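PDB 3A32: threonine--tRNA ligase catalytic subunit, which probably catalyses the two-step attachment of threonine to tRNA(Thr), activating it with ATP to Thr-AMP, and binds one zinc ion per subunit. Local coordinates for residues F62-Y68 / H310-L314; I116-L120 / F291-V297; L132-F137 / D164-P170; I175-Y179 / L232-R238. One frame throughout, in Å; residues are numbered along the deposited sequence.

Starting from the N terminus, 62-68 opens the longest loop, which interaction 1 closes at 310-314. Interaction 2 lies inside it, joining 116-120 to 291-297. Interactions 3 and 4 are nested inside interaction 2. They follow in series: 132-137 pairs with 164-170, and then 175-179 meets 232-238. No two loops cross. Interactions 1 and 3 share the central mixed sheet, the zinc ion and its water. F119 joins interaction 2 to interaction 3 by packing on F134 and I168. V177 of helix 174-191 packs on I167 and V169, which links interactions 3 and 4. Interaction 1 joins helix 48-65 to the sheet, interaction 2 helices 112-126 and 293-301, interaction 3 two strands, interaction 4 helices 174-191 and 222-243.

Interaction 1 of 4, residues F62-Y68 / H310-L314; sequences FHARRGY and HRALL. With ZN (zinc ion), chain G.
R311 reaches across to H63 and Y68 and bonds to both through one nitrogen. R311 NH1 donates to H63 NE2 at 2.9 Å, lying almost in the imidazole plane; the bond is bent (139°). The same R311 NH1 donates to Y68 OH at 3.2 Å. The guanidinium stands at 72° to the H63 ring and meets it at the edge. CG of R311 sits between the backbone N and the carbonyl carbon (chi1 53°), and bends further out turn the guanidinium to these partners. Other bonds fix the group: R311 NH2 to D163 O, H63 ND1 to L59 O, and Y68 OH to E184. A leucine in place of R311 would probably leave H63 NE2 and D163 O without their donor and Y68 OH with E184 alone of the partners described.

Helix 48-65 ends in a Schellman motif, with G67 at positive phi. This turn brings Y68 back beneath H63, whose CD2 lies 3.6 Å above the plane of the Y68 ring. Helix 48-65 with strand 69-70 is consistent with motif 1 of class II synthetases, and strand 306-316 with helix 317-327 with motif 3.

The apolar part is small. L313 CD1 meets the edge of the F62 ring, 4.0 Å from CE2.

Metal binding falls to H310. H310 ND1 holds the zinc ion at 2.1 Å, with C112, H166 and a water as the other ligands.

Interaction 2 of 4, residues I116-L120 / F291-V297; sequences ILLFL and FRLYDVV
An apolar interface beside the zinc site joins I116 of helix 112-126 to F291 and helix 293-301. Helix 112-126 begins with the zinc ligand C112. I116, L117, F119 and L120 meet F291, L293, V296 and V297. I116 covers one face of the F291 ring. I116 CG2 makes a CH-pi contact, 4.1 Å from the F291 ring centroid and 29° off the normal. I116 CD1 lies over the rim of the same face, 3.8 Å from F291 CD2. L117 touches the same ring more loosely.

The axes of the two short helical segments are 12.3 Å apart and only 23° from parallel. The gap is filled mostly by Leu, Ile and Phe side chains. F291 follows the short helix 287-290, which ends in a Schellman motif with R292 at positive phi. R292 is also the N-cap position of helix 293-301. This tight turn between two helices sets F291 and L293 side by side against helix 112-126.

L293 CD2 fits among I116, L120 and F119. L293 CD2 is 3.8 Å from both I116 CG2 and L120 CD2. F119 CG is anti to the backbone N (chi1 173°), which carries the ring out past L293 to V297, where F119 CZ meets V297 CG2 at 4.2 Å. L120 CD2 also touches V296 CG2. The second subunit closes in nearby: its V26 packs on L120 and its V28 on V296.

Interaction 3 of 4, residues L132-F137 / D164-P170; sequences LPFKVF and DAHIIVP. With ZN (zinc ion), chain G.
V136 CG1 stands between the backbone N and the carbonyl carbon (chi1 59°), which places it 3.9 Å from H166 CB. CG of H166 is anti to its carbonyl carbon (chi1 -65°), and the ring swings away from V136 to the metal. There H166 NE2 binds the zinc ion at 2.0 Å, while ND1 is hydrogen-bonded to H115. Both ring nitrogens are thus engaged, which fixes the ring's rotation. D164 OD1 accepts a hydrogen bond of 2.6 Å from the zinc-bound water, so it acts in the second shell.

The backbones form an antiparallel ladder. F134 and I168 exchange two N-H...O bonds, as do V136 and H166. K135 and I167 form a non-hydrogen-bonded pair and lie side by side, K135 CG to I167 CG2 3.9 Å. K135 NZ continues to R66 O. Where the ladder ends, L132 CB meets P170 CG at 3.8 Å, next to the cis peptide before P133.

This strand pair is consistent with motif 2 of class II synthetases. Strand 159-170 borders strand 306-316 on its other side. Helix 174-191 packs on I167 and V169, and helix 112-126 packs on V136 and I168, covering the opposite face.

Interaction 4 of 4, residues I175-Y179 / L232-R238; sequences IDVVY and LREAASR
I175, V178 and Y179 pack on A235 and its neighbours in a close helix-helix crossing beside the central sheet. The segment axes approach to 8.5 Å and cross at -50°. This is consistent with ridges-into-grooves packing of i/i+4 ridges, such as I175-Y179 and E234-R238. A235 is small, and V178 CG1 presses on A235 CB at 3.5 Å, a tight contact. V178 CG1 also meets L232 CD2 at 3.8 Å. V178 and L232 both pack on F283 of strand 273-284.

I175 splits its branches. I175 CD1 lies 3.7 Å from E234 CB, and I175 CG2 sits 3.4 Å above the plane of the R238 guanidinium, over its centre. Replacing I175 by alanine is likely to uncover that face of the guanidinium and open a gap beside E234. R238 is extended, and its CB lies 3.7 Å from Y179 CD1.

At the margin, D176 OD1 approaches the edge of the guanidinium in its plane. The salt bridge between D176 OD1 and R238 NH1 is long, at 3.4 Å. The centre of the contact is apolar and closest at A235, while the ion pair lies at the margin, where R238 is exposed, and probably adds little.

Interaction 1 of 4, residues F62-Y68 / H310-L314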
# COMPACT_ATOMS: atom_id res chain seq x y z
N PHE A 62 -0.07 -4.62 11.37
CA PHE A 62 -0.83 -5.38 12.40
C PHE A 62 -0.70 -6.89 12.19
O PHE A 62 -0.39 -7.64 13.12
CB PHE A 62 -2.31 -4.99 12.46
CG PHE A 62 -3.13 -5.87 13.40
CD1 PHE A 62 -2.89 -5.87 14.79
CD2 PHE A 62 -4.14 -6.70 12.90
CE1 PHE A 62 -3.63 -6.70 15.66
CE2 PHE A 62 -4.88 -7.54 13.74
CZ PHE A 62 -4.64 -7.53 15.14
N HIS A 63 -0.89 -7.33 10.93
CA HIS A 63 -0.75 -8.72 10.61
C HIS A 63 0.65 -9.25 10.70
O HIS A 63 0.86 -10.34 11.24
CB HIS A 63 -1.42 -9.02 9.28
CG HIS A 63 -2.92 -9.02 9.40
ND1 HIS A 63 -3.67 -7.86 9.36
CD2 HIS A 63 -3.79 -10.03 9.60
CE1 HIS A 63 -4.95 -8.17 9.46
NE2 HIS A 63 -5.05 -9.48 9.66
N ALA A 64 1.62 -8.48 10.24
CA ALA A 64 3.02 -8.90 10.40
C ALA A 64 3.44 -9.10 11.91
O ALA A 64 4.14 -10.06 12.24
CB ALA A 64 3.93 -7.98 9.67
N ARG A 65 2.95 -8.26 12.81
CA ARG A 65 3.21 -8.36 14.24
C ARG A 65 2.53 -9.54 14.97
O ARG A 65 2.98 -9.97 16.03
CB ARG A 65 2.77 -7.05 14.90
CG ARG A 65 3.76 -5.95 14.59
CD ARG A 65 3.20 -4.57 14.67
NE ARG A 65 2.68 -4.21 15.99
CZ ARG A 65 3.42 -3.87 17.05
NH1 ARG A 65 4.75 -3.84 16.97
NH2 ARG A 65 2.80 -3.54 18.20
N ARG A 66 1.43 -10.02 14.39
CA ARG A 66 0.68 -11.16 14.82
C ARG A 66 1.14 -12.47 14.15
O ARG A 66 0.55 -13.49 14.37
CB ARG A 66 -0.83 -10.93 14.48
CG ARG A 66 -1.51 -9.68 15.14
CD ARG A 66 -1.68 -9.79 16.67
NE ARG A 66 -2.45 -10.99 16.95
CZ ARG A 66 -3.03 -11.32 18.12
NH1 ARG A 66 -2.93 -10.52 19.18
NH2 ARG A 66 -3.72 -12.47 18.20
N GLY A 67 2.18 -12.43 13.32
CA GLY A 67 2.77 -13.64 12.79
C GLY A 67 2.38 -14.02 11.37
O GLY A 67 2.66 -15.17 10.95
N TYR A 68 1.73 -13.12 10.65
CA TYR A 68 1.37 -13.37 9.26
C TYR A 68 2.48 -12.84 8.40
O TYR A 68 3.03 -11.80 8.65
CB TYR A 68 0.09 -12.63 8.82
CG TYR A 68 -1.21 -13.06 9.49
CD1 TYR A 68 -2.17 -13.82 8.80
CD2 TYR A 68 -1.50 -12.65 10.82
CE1 TYR A 68 -3.35 -14.20 9.42
CE2 TYR A 68 -2.68 -13.03 11.46
CZ TYR A 68 -3.60 -13.79 10.76
OH TYR A 68 -4.77 -14.11 11.42
N HIS A 310 -9.66 -19.73 5.15
CA HIS A 310 -9.80 -18.37 4.62
C HIS A 310 -10.31 -17.53 5.78
O HIS A 310 -11.21 -17.97 6.49
CB HIS A 310 -10.94 -18.30 3.60
CG HIS A 310 -10.88 -19.32 2.50
ND1 HIS A 310 -10.45 -19.00 1.23
CD2 HIS A 310 -11.27 -20.62 2.45
CE1 HIS A 310 -10.56 -20.06 0.45
NE2 HIS A 310 -11.06 -21.05 1.16
N ARG A 311 -9.78 -16.32 5.98
CA ARG A 311 -10.33 -15.44 7.02
C ARG A 311 -10.19 -13.97 6.66
O ARG A 311 -9.19 -13.59 6.09
CB ARG A 311 -9.70 -15.74 8.39
CG ARG A 311 -8.16 -15.73 8.48
CD ARG A 311 -7.59 -14.46 9.15
NE ARG A 311 -7.63 -13.23 8.34
CZ ARG A 311 -7.19 -12.04 8.76
NH1 ARG A 311 -6.66 -11.90 9.99
NH2 ARG A 311 -7.27 -10.98 7.97
N ALA A 312 -11.19 -13.15 6.98
CA ALA A 312 -11.00 -11.70 6.96
C ALA A 312 -11.55 -11.19 8.28
O ALA A 312 -12.42 -11.83 8.82
CB ALA A 312 -11.73 -11.06 5.77
N LEU A 313 -11.12 -10.02 8.75
CA LEU A 313 -11.67 -9.39 9.95
C LEU A 313 -12.76 -8.42 9.58
O LEU A 313 -13.81 -8.45 10.17
CB LEU A 313 -10.60 -8.68 10.80
CG LEU A 313 -9.28 -9.43 11.09
CD1 LEU A 313 -8.35 -8.56 11.93
CD2 LEU A 313 -9.46 -10.79 11.79
N LEU A 314 -12.50 -7.54 8.61
CA LEU A 314 -13.45 -6.54 8.13
C LEU A 314 -14.28 -7.13 7.00
O LEU A 314 -15.48 -6.95 6.96
CB LEU A 314 -12.69 -5.30 7.62
CG LEU A 314 -11.65 -4.65 8.55
CD1 LEU A 314 -10.97 -3.38 7.93
CD2 LEU A 314 -12.26 -4.36 9.92
ZN ZN G . -9.56 -17.34 0.38
O HOH W 1 -10.20 -15.64 1.25

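Interaction 2 of 4, residues I116-L120 / F291-V297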
# COMPACT_ATOMS: atom_id res chain seq x y z
N ILE A 116 -1.84 -19.95 -1.89
CA ILE A 116 -1.45 -21.38 -1.90
C ILE A 116 -0.23 -21.67 -2.75
O ILE A 116 0.60 -22.46 -2.34
CB ILE A 116 -2.59 -22.32 -2.30
CG1 ILE A 116 -3.72 -22.22 -1.29
CG2 ILE A 116 -2.08 -23.81 -2.41
CD1 ILE A 116 -5.01 -22.65 -1.91
N LEU A 117 -0.11 -21.06 -3.92
CA LEU A 117 1.11 -21.18 -4.70
C LEU A 117 2.35 -20.70 -3.90
O LEU A 117 3.44 -21.29 -3.99
CB LEU A 117 1.00 -20.46 -6.06
CG LEU A 117 0.10 -21.03 -7.19
CD1 LEU A 117 0.18 -20.13 -8.43
CD2 LEU A 117 0.44 -22.50 -7.61
N LEU A 118 2.19 -19.61 -3.14
CA LEU A 118 3.28 -19.07 -2.32
C LEU A 118 3.66 -20.03 -1.21
O LEU A 118 4.81 -20.18 -0.90
CB LEU A 118 2.91 -17.70 -1.69
CG LEU A 118 2.77 -16.50 -2.66
CD1 LEU A 118 2.52 -15.16 -1.96
CD2 LEU A 118 3.99 -16.39 -3.56
N PHE A 119 2.68 -20.61 -0.54
CA PHE A 119 2.93 -21.75 0.33
C PHE A 119 3.70 -22.88 -0.41
O PHE A 119 4.73 -23.34 0.05
CB PHE A 119 1.63 -22.31 0.89
CG PHE A 119 1.81 -23.61 1.67
CD1 PHE A 119 2.37 -23.60 2.95
CD2 PHE A 119 1.38 -24.84 1.14
CE1 PHE A 119 2.52 -24.81 3.70
CE2 PHE A 119 1.53 -26.05 1.86
CZ PHE A 119 2.11 -26.02 3.16
N LEU A 120 3.20 -23.29 -1.57
CA LEU A 120 3.83 -24.37 -2.33
C LEU A 120 5.25 -24.04 -2.71
O LEU A 120 6.10 -24.91 -2.65
CB LEU A 120 3.01 -24.78 -3.55
CG LEU A 120 1.71 -25.53 -3.19
CD1 LEU A 120 0.84 -25.75 -4.42
CD2 LEU A 120 1.97 -26.89 -2.39
N PHE A 291 -5.23 -28.63 -4.62
CA PHE A 291 -3.80 -28.28 -4.66
C PHE A 291 -2.92 -29.30 -3.94
O PHE A 291 -1.75 -29.02 -3.70
CB PHE A 291 -3.59 -26.92 -4.00
CG PHE A 291 -4.00 -25.76 -4.88
CD1 PHE A 291 -3.13 -25.26 -5.84
CD2 PHE A 291 -5.28 -25.22 -4.76
CE1 PHE A 291 -3.51 -24.19 -6.64
CE2 PHE A 291 -5.67 -24.16 -5.56
CZ PHE A 291 -4.79 -23.65 -6.50
N ARG A 292 -3.49 -30.45 -3.56
CA ARG A 292 -2.75 -31.57 -3.02
C ARG A 292 -2.00 -31.19 -1.75
O ARG A 292 -0.87 -31.65 -1.52
CB ARG A 292 -1.87 -32.18 -4.11
CG ARG A 292 -2.74 -32.80 -5.24
CD ARG A 292 -2.01 -32.77 -6.57
NE ARG A 292 -2.82 -33.16 -7.74
CZ ARG A 292 -2.30 -33.43 -8.94
NH1 ARG A 292 -0.98 -33.38 -9.12
NH2 ARG A 292 -3.07 -33.76 -9.96
N LEU A 293 -2.66 -30.40 -0.90
CA LEU A 293 -2.05 -29.91 0.34
C LEU A 293 -1.97 -30.95 1.43
O LEU A 293 -1.04 -30.92 2.25
CB LEU A 293 -2.77 -28.66 0.85
CG LEU A 293 -2.85 -27.48 -0.17
CD1 LEU A 293 -3.44 -26.26 0.49
CD2 LEU A 293 -1.42 -27.21 -0.81
N TYR A 294 -2.97 -31.83 1.46
CA TYR A 294 -3.02 -32.95 2.40
C TYR A 294 -1.81 -33.90 2.15
O TYR A 294 -1.17 -34.32 3.08
CB TYR A 294 -4.34 -33.71 2.26
CG TYR A 294 -5.59 -33.06 2.82
CD1 TYR A 294 -5.54 -32.28 3.97
CD2 TYR A 294 -6.83 -33.25 2.21
CE1 TYR A 294 -6.67 -31.70 4.49
CE2 TYR A 294 -7.98 -32.68 2.73
CZ TYR A 294 -7.89 -31.91 3.87
OH TYR A 294 -9.01 -31.34 4.45
N ASP A 295 -1.55 -34.20 0.87
CA ASP A 295 -0.37 -34.95 0.42
C ASP A 295 0.92 -34.25 0.80
O ASP A 295 1.76 -34.84 1.50
CB ASP A 295 -0.45 -35.22 -1.09
CG ASP A 295 -1.54 -36.23 -1.44
OD1 ASP A 295 -1.89 -37.05 -0.56
OD2 ASP A 295 -2.07 -36.20 -2.58
N VAL A 296 1.06 -32.99 0.39
CA VAL A 296 2.24 -32.19 0.66
C VAL A 296 2.55 -32.06 2.16
O VAL A 296 3.69 -32.24 2.59
CB VAL A 296 2.15 -30.79 -0.07
CG1 VAL A 296 3.06 -29.79 0.58
CG2 VAL A 296 2.48 -30.96 -1.53
N VAL A 297 1.55 -31.80 2.98
CA VAL A 297 1.74 -31.70 4.44
C VAL A 297 2.08 -33.04 5.09
O VAL A 297 2.83 -33.11 6.08
CB VAL A 297 0.50 -31.03 5.11
CG1 VAL A 297 0.57 -31.06 6.63
CG2 VAL A 297 0.37 -29.60 4.61

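Interaction 3 of 4, residues L132-F137 / D164-P170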
# COMPACT_ATOMS: atom_id res chain seq x y z
N LEU A 132 4.66 -24.31 10.81
CA LEU A 132 3.21 -24.32 10.82
C LEU A 132 2.77 -23.94 12.23
O LEU A 132 3.43 -24.30 13.20
CB LEU A 132 2.70 -25.72 10.45
CG LEU A 132 3.08 -26.29 9.09
CD1 LEU A 132 2.51 -27.70 8.88
CD2 LEU A 132 2.67 -25.32 7.89
N PRO A 133 1.63 -23.24 12.36
CA PRO A 133 0.77 -22.80 11.24
C PRO A 133 1.46 -21.79 10.28
O PRO A 133 2.32 -20.98 10.68
CB PRO A 133 -0.47 -22.19 11.93
CG PRO A 133 -0.14 -22.09 13.39
CD PRO A 133 1.09 -22.90 13.69
N PHE A 134 1.08 -21.86 9.01
CA PHE A 134 1.57 -20.93 7.99
C PHE A 134 0.45 -19.95 7.76
O PHE A 134 -0.68 -20.35 7.41
CB PHE A 134 1.92 -21.71 6.74
CG PHE A 134 2.20 -20.86 5.54
CD1 PHE A 134 3.49 -20.46 5.26
CD2 PHE A 134 1.18 -20.53 4.65
CE1 PHE A 134 3.76 -19.67 4.13
CE2 PHE A 134 1.44 -19.77 3.52
CZ PHE A 134 2.72 -19.35 3.24
N LYS A 135 0.74 -18.66 8.00
CA LYS A 135 -0.25 -17.61 7.94
C LYS A 135 0.23 -16.57 7.01
O LYS A 135 1.36 -16.08 7.17
CB LYS A 135 -0.48 -17.00 9.34
CG LYS A 135 -0.69 -18.07 10.44
CD LYS A 135 -1.16 -17.52 11.77
CE LYS A 135 -0.57 -16.14 12.10
NZ LYS A 135 -0.63 -15.84 13.59
N VAL A 136 -0.60 -16.24 6.02
CA VAL A 136 -0.27 -15.28 4.96
C VAL A 136 -1.42 -14.22 4.85
O VAL A 136 -2.60 -14.60 4.71
CB VAL A 136 0.02 -16.02 3.62
CG1 VAL A 136 -1.20 -16.88 3.13
CG2 VAL A 136 0.45 -15.10 2.56
N PHE A 137 -1.06 -12.93 4.92
CA PHE A 137 -2.01 -11.81 4.87
C PHE A 137 -1.82 -10.97 3.60
O PHE A 137 -0.69 -10.72 3.20
CB PHE A 137 -1.82 -10.85 6.06
CG PHE A 137 -2.65 -9.59 5.94
CD1 PHE A 137 -4.03 -9.62 6.19
CD2 PHE A 137 -2.08 -8.39 5.53
CE1 PHE A 137 -4.80 -8.51 6.04
CE2 PHE A 137 -2.86 -7.25 5.41
CZ PHE A 137 -4.21 -7.30 5.65
N ASP A 164 -7.53 -9.98 3.56
CA ASP A 164 -7.61 -11.39 3.30
C ASP A 164 -6.41 -12.13 3.90
O ASP A 164 -5.28 -11.66 3.78
CB ASP A 164 -7.63 -11.57 1.77
CG ASP A 164 -8.16 -12.93 1.33
OD1 ASP A 164 -8.89 -13.58 2.11
OD2 ASP A 164 -7.87 -13.32 0.17
N ALA A 165 -6.63 -13.32 4.46
CA ALA A 165 -5.51 -14.13 4.90
C ALA A 165 -5.88 -15.58 4.74
O ALA A 165 -7.07 -15.92 4.67
CB ALA A 165 -5.14 -13.81 6.35
N HIS A 166 -4.87 -16.42 4.61
CA HIS A 166 -5.01 -17.84 4.56
C HIS A 166 -4.10 -18.50 5.59
O HIS A 166 -2.95 -18.07 5.80
CB HIS A 166 -4.80 -18.36 3.12
CG HIS A 166 -5.87 -17.87 2.19
ND1 HIS A 166 -5.76 -16.67 1.52
CD2 HIS A 166 -7.11 -18.32 1.95
CE1 HIS A 166 -6.87 -16.44 0.85
NE2 HIS A 166 -7.70 -17.43 1.09
N ILE A 167 -4.65 -19.50 6.26
CA ILE A 167 -3.95 -20.17 7.33
C ILE A 167 -3.97 -21.67 7.09
O ILE A 167 -5.03 -22.27 6.89
CB ILE A 167 -4.60 -19.85 8.69
CG1 ILE A 167 -4.76 -18.35 8.85
CG2 ILE A 167 -3.78 -20.47 9.90
CD1 ILE A 167 -5.02 -17.96 10.31
N ILE A 168 -2.80 -22.27 7.11
CA ILE A 168 -2.66 -23.73 7.07
C ILE A 168 -2.18 -24.18 8.45
O ILE A 168 -1.04 -23.90 8.83
CB ILE A 168 -1.68 -24.14 5.95
CG1 ILE A 168 -2.23 -23.61 4.62
CG2 ILE A 168 -1.41 -25.66 5.95
CD1 ILE A 168 -1.39 -23.84 3.40
N VAL A 169 -3.07 -24.81 9.21
CA VAL A 169 -2.83 -25.04 10.64
C VAL A 169 -3.02 -26.53 11.03
O VAL A 169 -4.06 -27.09 10.69
CB VAL A 169 -3.74 -24.16 11.56
CG1 VAL A 169 -5.15 -24.17 11.13
CG2 VAL A 169 -3.64 -24.62 12.95
N PRO A 170 -2.01 -27.16 11.69
CA PRO A 170 -2.18 -28.57 12.10
C PRO A 170 -3.28 -28.69 13.11
O PRO A 170 -3.58 -27.72 13.81
CB PRO A 170 -0.85 -28.89 12.79
CG PRO A 170 0.13 -27.95 12.18
CD PRO A 170 -0.67 -26.66 12.07
ZN ZN G . -9.56 -17.34 0.38
O HOH W 1 -10.20 -15.64 1.25

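Interaction 4 of 4, residues I175-Y179 / L232-R238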
# COMPACT_ATOMS: atom_id res chain seq x y z
N ILE A 175 -7.75 -24.81 17.17
CA ILE A 175 -8.64 -24.08 18.09
C ILE A 175 -8.04 -22.70 18.46
O ILE A 175 -8.74 -21.66 18.44
CB ILE A 175 -9.01 -24.93 19.36
CG1 ILE A 175 -9.86 -26.17 18.99
CG2 ILE A 175 -9.66 -24.06 20.44
CD1 ILE A 175 -10.00 -27.25 20.12
N ASP A 176 -6.75 -22.69 18.76
CA ASP A 176 -6.04 -21.45 19.12
C ASP A 176 -6.02 -20.43 17.96
O ASP A 176 -6.12 -19.22 18.18
CB ASP A 176 -4.59 -21.77 19.48
CG ASP A 176 -4.40 -22.36 20.93
OD1 ASP A 176 -5.31 -22.36 21.77
OD2 ASP A 176 -3.29 -22.84 21.22
N VAL A 177 -5.82 -20.93 16.74
CA VAL A 177 -5.81 -20.11 15.56
C VAL A 177 -7.17 -19.44 15.35
O VAL A 177 -7.24 -18.22 15.12
CB VAL A 177 -5.38 -20.95 14.32
CG1 VAL A 177 -5.92 -20.34 13.05
CG2 VAL A 177 -3.82 -21.10 14.27
N VAL A 178 -8.24 -20.23 15.48
CA VAL A 178 -9.61 -19.71 15.37
C VAL A 178 -9.88 -18.62 16.39
O VAL A 178 -10.44 -17.55 16.07
CB VAL A 178 -10.72 -20.85 15.40
CG1 VAL A 178 -12.15 -20.25 15.31
CG2 VAL A 178 -10.53 -21.79 14.26
N TYR A 179 -9.49 -18.91 17.64
CA TYR A 179 -9.67 -17.99 18.73
C TYR A 179 -8.87 -16.70 18.48
O TYR A 179 -9.40 -15.61 18.65
CB TYR A 179 -9.27 -18.66 20.05
CG TYR A 179 -9.48 -17.76 21.24
CD1 TYR A 179 -10.77 -17.57 21.79
CD2 TYR A 179 -8.41 -17.05 21.78
CE1 TYR A 179 -10.95 -16.70 22.86
CE2 TYR A 179 -8.58 -16.21 22.86
CZ TYR A 179 -9.83 -16.04 23.38
OH TYR A 179 -9.94 -15.17 24.43
N LEU A 232 -14.41 -24.87 15.85
CA LEU A 232 -15.24 -23.66 15.95
C LEU A 232 -16.06 -23.59 17.21
O LEU A 232 -16.34 -22.49 17.70
CB LEU A 232 -16.17 -23.55 14.73
CG LEU A 232 -15.50 -23.36 13.38
CD1 LEU A 232 -16.51 -23.54 12.22
CD2 LEU A 232 -14.79 -21.98 13.28
N ARG A 233 -16.50 -24.75 17.71
CA ARG A 233 -17.29 -24.81 18.93
C ARG A 233 -16.45 -24.50 20.15
O ARG A 233 -16.86 -23.69 20.98
CB ARG A 233 -17.99 -26.17 19.08
CG ARG A 233 -19.16 -26.33 18.16
CD ARG A 233 -19.86 -27.65 18.40
NE ARG A 233 -20.94 -27.81 17.45
CZ ARG A 233 -21.02 -28.83 16.60
NH1 ARG A 233 -20.10 -29.79 16.61
NH2 ARG A 233 -22.05 -28.91 15.77
N GLU A 234 -15.27 -25.11 20.25
CA GLU A 234 -14.36 -24.82 21.36
C GLU A 234 -13.90 -23.38 21.37
O GLU A 234 -13.89 -22.75 22.41
CB GLU A 234 -13.14 -25.74 21.33
CG GLU A 234 -13.47 -27.18 21.61
CD GLU A 234 -13.87 -27.45 23.11
OE1 GLU A 234 -13.92 -26.49 23.96
OE2 GLU A 234 -14.14 -28.65 23.41
N ALA A 235 -13.50 -22.87 20.21
CA ALA A 235 -13.07 -21.48 20.08
C ALA A 235 -14.18 -20.51 20.50
O ALA A 235 -13.94 -19.62 21.33
CB ALA A 235 -12.54 -21.17 18.65
N ALA A 236 -15.38 -20.74 19.98
CA ALA A 236 -16.57 -19.96 20.31
C ALA A 236 -16.92 -20.09 21.78
O ALA A 236 -17.44 -19.15 22.40
CB ALA A 236 -17.76 -20.42 19.46
N SER A 237 -16.65 -21.25 22.35
CA SER A 237 -16.93 -21.45 23.77
C SER A 237 -15.94 -20.64 24.61
O SER A 237 -16.32 -20.06 25.62
CB SER A 237 -16.94 -22.94 24.13
OG SER A 237 -16.87 -23.12 25.53
N ARG A 238 -14.68 -20.55 24.16
CA ARG A 238 -13.72 -19.63 24.80
C ARG A 238 -14.08 -18.17 24.64
O ARG A 238 -13.92 -17.37 25.57
CB ARG A 238 -12.30 -19.87 24.32
CG ARG A 238 -11.78 -21.19 24.80
CD ARG A 238 -10.50 -21.59 24.11
NE ARG A 238 -10.36 -23.04 24.25
CZ ARG A 238 -9.25 -23.72 23.95
NH1 ARG A 238 -8.17 -23.08 23.44
NH2 ARG A 238 -9.24 -25.04 24.14